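Local coordinates for GGDEF family protein (Vibrio cholerae, PDB 5GZS) that binds arginine in its periplasmic solute-binding portion and is a diguanylate cyclase, the enzyme class that makes cyclic di-GMP, probably regulated by that ligand, at residues 11-16 / 200-205; 16-21 / 32-37. One frame throughout, in Å; residues are numbered along the deposited sequence.

Contact 1 (11-16 / 200-205). With ARG (arginine), chain B.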
loop_
_atom_site.group_PDB
_atom_site.type_symbol
_atom_site.label_atom_id
_atom_site.label_comp_id
_atom_site.label_asym_id
_atom_site.label_seq_id
_atom_site.Cartn_x
_atom_site.Cartn_y
_atom_site.Cartn_z
ATOM N N GLU A 11 10.612 -10.843 -33.516
ATOM C CA GLU A 11 11.747 -11.034 -32.619
ATOM C C GLU A 11 11.536 -12.253 -31.721
ATOM O O GLU A 11 10.604 -12.290 -30.918
ATOM C CB GLU A 11 11.974 -9.784 -31.768
ATOM C CG GLU A 11 13.382 -9.664 -31.207
ATOM C CD GLU A 11 13.396 -9.200 -29.763
ATOM O OE1 GLU A 11 14.367 -9.518 -29.044
ATOM O OE2 GLU A 11 12.436 -8.518 -29.347
ATOM N N ALA A 12 12.409 -13.245 -31.865
ATOM C CA ALA A 12 12.332 -14.456 -31.097
ATOM C C ALA A 12 10.994 -15.126 -31.358
ATOM O O ALA A 12 10.534 -15.130 -32.457
ATOM C CB ALA A 12 12.509 -14.147 -29.632
ATOM N N ASP A 13 10.402 -15.729 -30.345
ATOM C CA ASP A 13 9.142 -16.436 -30.471
ATOM C C ASP A 13 8.021 -15.446 -30.408
ATOM O O ASP A 13 7.515 -15.160 -29.363
ATOM C CB ASP A 13 8.989 -17.425 -29.337
ATOM C CG ASP A 13 7.872 -18.368 -29.546
ATOM O OD1 ASP A 13 7.551 -18.659 -30.674
ATOM O OD2 ASP A 13 7.314 -18.854 -28.581
ATOM N N ASP A 14 7.635 -14.917 -31.547
ATOM C CA ASP A 14 6.685 -13.840 -31.586
ATOM C C ASP A 14 5.325 -14.393 -31.865
ATOM O O ASP A 14 4.825 -14.281 -32.939
ATOM C CB ASP A 14 7.102 -12.857 -32.645
ATOM C CG ASP A 14 6.611 -11.504 -32.383
ATOM O OD1 ASP A 14 5.531 -11.378 -31.835
ATOM O OD2 ASP A 14 7.287 -10.559 -32.755
ATOM N N VAL A 15 4.738 -15.002 -30.862
ATOM C CA VAL A 15 3.565 -15.759 -31.052
ATOM C C VAL A 15 2.383 -14.872 -31.350
ATOM O O VAL A 15 1.509 -15.252 -32.063
ATOM C CB VAL A 15 3.346 -16.700 -29.868
ATOM C CG1 VAL A 15 3.593 -15.987 -28.589
ATOM C CG2 VAL A 15 1.977 -17.303 -29.877
ATOM N N VAL A 16 2.375 -13.670 -30.820
ATOM C CA VAL A 16 1.235 -12.795 -31.082
ATOM C C VAL A 16 1.294 -12.218 -32.496
ATOM O O VAL A 16 0.254 -11.936 -33.100
ATOM C CB VAL A 16 1.143 -11.654 -30.036
ATOM C CG1 VAL A 16 0.041 -10.678 -30.369
ATOM C CG2 VAL A 16 0.904 -12.230 -28.642
ATOM N N GLN A 200 -3.070 -16.428 -23.923
ATOM C CA GLN A 200 -3.062 -16.813 -22.501
ATOM C C GLN A 200 -2.780 -18.309 -22.360
ATOM O O GLN A 200 -1.919 -18.726 -21.590
ATOM C CB GLN A 200 -4.389 -16.461 -21.853
ATOM C CG GLN A 200 -4.619 -17.096 -20.528
ATOM C CD GLN A 200 -4.390 -16.141 -19.400
ATOM O OE1 GLN A 200 -3.284 -15.626 -19.209
ATOM N NE2 GLN A 200 -5.457 -15.857 -18.654
ATOM N N LYS A 201 -3.487 -19.097 -23.159
ATOM C CA LYS A 201 -3.329 -20.535 -23.204
ATOM C C LYS A 201 -1.899 -20.871 -23.586
ATOM O O LYS A 201 -1.290 -21.798 -23.039
ATOM C CB LYS A 201 -4.340 -21.140 -24.209
ATOM C CG LYS A 201 -4.227 -22.653 -24.461
ATOM C CD LYS A 201 -4.217 -23.435 -23.142
ATOM C CE LYS A 201 -4.467 -24.934 -23.332
ATOM N NZ LYS A 201 -3.543 -25.826 -22.552
ATOM N N TYR A 202 -1.359 -20.093 -24.522
ATOM C CA TYR A 202 -0.064 -20.400 -25.077
ATOM C C TYR A 202 0.981 -20.218 -24.021
ATOM O O TYR A 202 1.768 -21.116 -23.805
ATOM C CB TYR A 202 0.228 -19.539 -26.293
ATOM C CG TYR A 202 1.591 -19.771 -26.910
ATOM C CD1 TYR A 202 2.721 -19.115 -26.426
ATOM C CD2 TYR A 202 1.747 -20.627 -27.993
ATOM C CE1 TYR A 202 3.966 -19.314 -26.994
ATOM C CE2 TYR A 202 3.001 -20.837 -28.567
ATOM C CZ TYR A 202 4.096 -20.172 -28.066
ATOM O OH TYR A 202 5.320 -20.365 -28.641
ATOM N N GLN A 203 0.991 -19.073 -23.330
ATOM C CA GLN A 203 2.070 -18.825 -22.363
ATOM C C GLN A 203 1.858 -19.572 -21.042
ATOM O O GLN A 203 2.819 -19.972 -20.395
ATOM C CB GLN A 203 2.269 -17.317 -22.133
ATOM C CG GLN A 203 1.091 -16.491 -21.600
ATOM C CD GLN A 203 0.927 -16.584 -20.085
ATOM O OE1 GLN A 203 1.839 -16.280 -19.311
ATOM N NE2 GLN A 203 -0.240 -17.031 -19.663
ATOM N N LEU A 204 0.612 -19.789 -20.643
ATOM C CA LEU A 204 0.394 -20.524 -19.407
ATOM C C LEU A 204 0.908 -21.959 -19.576
ATOM O O LEU A 204 1.459 -22.547 -18.634
ATOM C CB LEU A 204 -1.082 -20.531 -18.991
ATOM C CG LEU A 204 -1.279 -21.019 -17.552
ATOM C CD1 LEU A 204 -0.267 -20.302 -16.663
ATOM C CD2 LEU A 204 -2.691 -20.792 -17.040
ATOM N N ASP A 205 0.750 -22.512 -20.778
ATOM C CA ASP A 205 1.242 -23.860 -21.071
ATOM C C ASP A 205 2.766 -23.993 -20.970
ATOM O O ASP A 205 3.272 -24.962 -20.387
ATOM C CB ASP A 205 0.784 -24.283 -22.451
ATOM C CG ASP A 205 -0.632 -24.814 -22.457
ATOM O OD1 ASP A 205 -1.288 -24.800 -21.401
ATOM O OD2 ASP A 205 -1.096 -25.247 -23.531
HETATM N N ARG B . 5.804 -2.992 -26.308
HETATM C CA ARG B . 7.044 -2.481 -25.743
HETATM C C ARG B . 7.658 -1.423 -26.653
HETATM O O ARG B . 8.423 -0.566 -26.215
HETATM C CB ARG B . 8.027 -3.614 -25.512
HETATM C CG ARG B . 8.480 -4.311 -26.780
HETATM C CD ARG B . 9.167 -5.602 -26.394
HETATM N NE ARG B . 9.723 -6.291 -27.538
HETATM C CZ ARG B . 8.999 -6.960 -28.425
HETATM N NH1 ARG B . 7.676 -7.020 -28.307
HETATM N NH2 ARG B . 9.604 -7.555 -29.439
HETATM O OXT ARG B . 7.402 -1.403 -27.851
#

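Contact 2 (16-21 / 32-37)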
loop_
_atom_site.group_PDB
_atom_site.type_symbol
_atom_site.label_atom_id
_atom_site.label_comp_id
_atom_site.label_asym_id
_atom_site.label_seq_id
_atom_site.Cartn_x
_atom_site.Cartn_y
_atom_site.Cartn_z
ATOM N N VAL A 16 2.375 -13.670 -30.820
ATOM C CA VAL A 16 1.235 -12.795 -31.082
ATOM C C VAL A 16 1.294 -12.218 -32.496
ATOM O O VAL A 16 0.254 -11.936 -33.100
ATOM C CB VAL A 16 1.143 -11.654 -30.036
ATOM C CG1 VAL A 16 0.041 -10.678 -30.369
ATOM C CG2 VAL A 16 0.904 -12.230 -28.642
ATOM N N THR A 17 2.494 -12.080 -33.047
ATOM C CA THR A 17 2.621 -11.535 -34.394
ATOM C C THR A 17 2.175 -12.577 -35.409
ATOM O O THR A 17 1.499 -12.269 -36.395
ATOM C CB THR A 17 4.071 -11.082 -34.695
ATOM O OG1 THR A 17 4.454 -10.055 -33.773
ATOM C CG2 THR A 17 4.191 -10.533 -36.111
ATOM N N ARG A 18 2.555 -13.820 -35.142
ATOM C CA ARG A 18 2.102 -14.966 -35.914
ATOM C C ARG A 18 0.591 -15.143 -35.842
ATOM O O ARG A 18 -0.071 -15.227 -36.892
ATOM C CB ARG A 18 2.792 -16.222 -35.425
ATOM C CG ARG A 18 4.133 -16.399 -36.025
ATOM C CD ARG A 18 5.100 -16.930 -35.041
ATOM N NE ARG A 18 4.584 -18.014 -34.214
ATOM C CZ ARG A 18 5.145 -18.321 -33.047
ATOM N NH1 ARG A 18 6.180 -17.592 -32.624
ATOM N NH2 ARG A 18 4.670 -19.312 -32.295
ATOM N N VAL A 19 0.035 -15.181 -34.627
ATOM C CA VAL A 19 -1.409 -15.425 -34.480
ATOM C C VAL A 19 -2.208 -14.305 -35.129
ATOM O O VAL A 19 -3.136 -14.549 -35.881
ATOM C CB VAL A 19 -1.827 -15.575 -32.996
ATOM C CG1 VAL A 19 -3.322 -15.469 -32.847
ATOM C CG2 VAL A 19 -1.286 -16.888 -32.413
ATOM N N LEU A 20 -1.814 -13.071 -34.865
ATOM C CA LEU A 20 -2.530 -11.936 -35.390
ATOM C C LEU A 20 -2.412 -11.861 -36.921
ATOM O O LEU A 20 -3.423 -11.709 -37.613
ATOM C CB LEU A 20 -2.019 -10.660 -34.732
ATOM C CG LEU A 20 -2.642 -9.301 -35.089
ATOM C CD1 LEU A 20 -4.165 -9.285 -34.889
ATOM C CD2 LEU A 20 -1.949 -8.125 -34.320
ATOM N N PHE A 21 -1.199 -11.989 -37.462
ATOM C CA PHE A 21 -1.034 -11.768 -38.903
ATOM C C PHE A 21 -1.415 -12.956 -39.781
ATOM O O PHE A 21 -1.831 -12.745 -40.903
ATOM C CB PHE A 21 0.380 -11.321 -39.225
ATOM C CG PHE A 21 0.534 -9.836 -39.172
ATOM C CD1 PHE A 21 0.677 -9.192 -37.953
ATOM C CD2 PHE A 21 0.474 -9.075 -40.339
ATOM C CE1 PHE A 21 0.775 -7.823 -37.898
ATOM C CE2 PHE A 21 0.589 -7.703 -40.297
ATOM C CZ PHE A 21 0.730 -7.069 -39.081
ATOM N N ILE A 32 1.727 -12.658 -46.559
ATOM C CA ILE A 32 2.566 -12.202 -45.475
ATOM C C ILE A 32 3.895 -12.906 -45.592
ATOM O O ILE A 32 3.970 -14.031 -46.082
ATOM C CB ILE A 32 1.910 -12.467 -44.085
ATOM C CG1 ILE A 32 0.751 -11.490 -43.853
ATOM C CG2 ILE A 32 2.908 -12.361 -42.953
ATOM C CD1 ILE A 32 0.967 -10.100 -44.462
ATOM N N GLU A 33 4.949 -12.212 -45.186
ATOM C CA GLU A 33 6.271 -12.790 -45.054
ATOM C C GLU A 33 6.920 -12.374 -43.740
ATOM O O GLU A 33 7.278 -11.210 -43.573
ATOM C CB GLU A 33 7.152 -12.352 -46.212
ATOM C CG GLU A 33 8.585 -12.793 -46.067
ATOM C CD GLU A 33 9.364 -12.626 -47.344
ATOM O OE1 GLU A 33 8.775 -12.145 -48.343
ATOM O OE2 GLU A 33 10.564 -12.987 -47.357
ATOM N N TYR A 34 7.099 -13.309 -42.818
ATOM C CA TYR A 34 7.735 -12.947 -41.558
ATOM C C TYR A 34 9.245 -12.785 -41.738
ATOM O O TYR A 34 9.890 -13.526 -42.494
ATOM C CB TYR A 34 7.414 -13.970 -40.464
ATOM C CG TYR A 34 5.941 -14.029 -40.168
ATOM C CD1 TYR A 34 5.319 -13.030 -39.456
ATOM C CD2 TYR A 34 5.162 -15.070 -40.650
ATOM C CE1 TYR A 34 3.971 -13.067 -39.210
ATOM C CE2 TYR A 34 3.819 -15.117 -40.419
ATOM C CZ TYR A 34 3.216 -14.117 -39.692
ATOM O OH TYR A 34 1.849 -14.174 -39.451
ATOM N N VAL A 35 9.796 -11.793 -41.045
ATOM C CA VAL A 35 11.236 -11.548 -41.049
ATOM C C VAL A 35 11.800 -11.529 -39.625
ATOM O O VAL A 35 11.468 -10.635 -38.843
ATOM C CB VAL A 35 11.539 -10.224 -41.778
ATOM C CG1 VAL A 35 13.011 -9.890 -41.739
ATOM C CG2 VAL A 35 11.070 -10.327 -43.216
ATOM N N ASN A 36 12.618 -12.524 -39.268
ATOM C CA ASN A 36 13.240 -12.542 -37.932
ATOM C C ASN A 36 14.243 -11.406 -37.788
ATOM O O ASN A 36 15.117 -11.225 -38.640
ATOM C CB ASN A 36 13.937 -13.881 -37.656
ATOM C CG ASN A 36 14.338 -14.061 -36.161
ATOM O OD1 ASN A 36 14.662 -13.098 -35.463
ATOM N ND2 ASN A 36 14.316 -15.308 -35.684
ATOM N N TYR A 37 14.099 -10.626 -36.724
ATOM C CA TYR A 37 15.106 -9.633 -36.359
ATOM C C TYR A 37 15.722 -10.045 -35.040
ATOM O O TYR A 37 15.015 -10.395 -34.096
ATOM C CB TYR A 37 14.499 -8.241 -36.255
ATOM C CG TYR A 37 14.204 -7.623 -37.594
ATOM C CD1 TYR A 37 15.176 -6.892 -38.264
ATOM C CD2 TYR A 37 12.958 -7.782 -38.205
ATOM C CE1 TYR A 37 14.916 -6.321 -39.505
ATOM C CE2 TYR A 37 12.691 -7.216 -39.439
ATOM C CZ TYR A 37 13.681 -6.487 -40.082
ATOM O OH TYR A 37 13.447 -5.912 -41.299
#

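Contact 1 (11-16 / 200-205)
The phenol of Y202 and the carboxylate of D13 meet head-on, and Y202 OH donates to the syn lone pair of D13 OD2 at 2.5 Å. The acceptor sits at the ring's edge, with carboxylate and ring planes 47° apart; Y202 OH also hydrogen-bonds K145. The packed part lies over the ring: V15 CG2 stands 3.7 Å from the ring centroid of Y202, nearly straight above it, a CH-pi contact. V15 at chi1 44° sets CG1 between its backbone N and carbonyl carbon and CG2 opposite the N, which lays one methyl over the face and brings CG1 to 3.7 Å from Y202 CE1. In this family 3 solute-binding fold, the 12-14 loop, with inverse gamma turns centred on D13 and D14, leads into helix 15-28, whose N-cap is D14. Just ahead of this loop, E11 lines the arginine pocket: E11 OE2 accepts from NH2 of the bound arginine at 3.0 Å, and E11 O is held by N142. Looser by contrast is the outer side of helix 189-218, where exposed K201 takes no part in the packing and K201 NZ lies 2.7 Å from both D205 OD1 and OD2 in a salt bridge.

Contact 2 (16-21 / 32-37)
Y34 OH is hydrogen-bonded to D22 OD1, the residue after F21, and lies against the flank of helix 15-28, packed 3.2 Å from F21 CB. No hydrogen bond crosses between 16-21 and 32-37, so that anchoring comes from just beyond the two segments and fixes the end of a ring otherwise held by packing. The ring is filled in from both faces: R18 CG lies over one, and I32 CG2, from the ring's own strand, sits 3.7 Å above the plane of the other, displaced from the ring centre. The T17 side chain runs alongside Y34, pointing the other way, with T17 CG2 4.0 Å from Y34 CE1. With chi1 at -61°, T17 turns this methyl opposite its backbone N and leaves OG1 beside the N, where D14 OD1 bonds it. F21 CB fits obliquely beside the tyrosine, 4.0 Å from Y34 CE1. The F21 ring turns away from the strand and presents its edge to I32, F21 CD2 to I32 CG1 being 4.3 Å. Beneath the helix, V8 of the adjoining strand 6-10 touches T17, I32 and Y34 and continues the apolar layer. Axes of helix 16-21 and strand 32-36 pass 10.6 Å apart and run antiparallel at 175°, as expected of a helix returning across the parallel strands 6-10 and 32-36 in a beta-alpha-beta crossover, here the opening unit of the solute-binding fold.

Contacts 1 and 2 have centres about 12 Å apart and share helix 15-28, with V16 common to both. Along the chain, 11-16 runs straight into 16-21, 32-37 follows after the rest of helix 15-28 and a short turn, and 200-205 comes only after more than 160 further residues. Contact 2 is thus local, helix on strand, whereas contact 1 ties the start of the same helix to the distant helix 189-218. A salt bridge joins the two, D13 OD1 to R18 NH1 at 2.6 Å. Both involve the first beta-alpha-beta unit of the N-terminal solute-binding region; E11 of contact 1 lines the arginine pocket, and the T17 side chain of contact 2 is about 7 Å from the ligand.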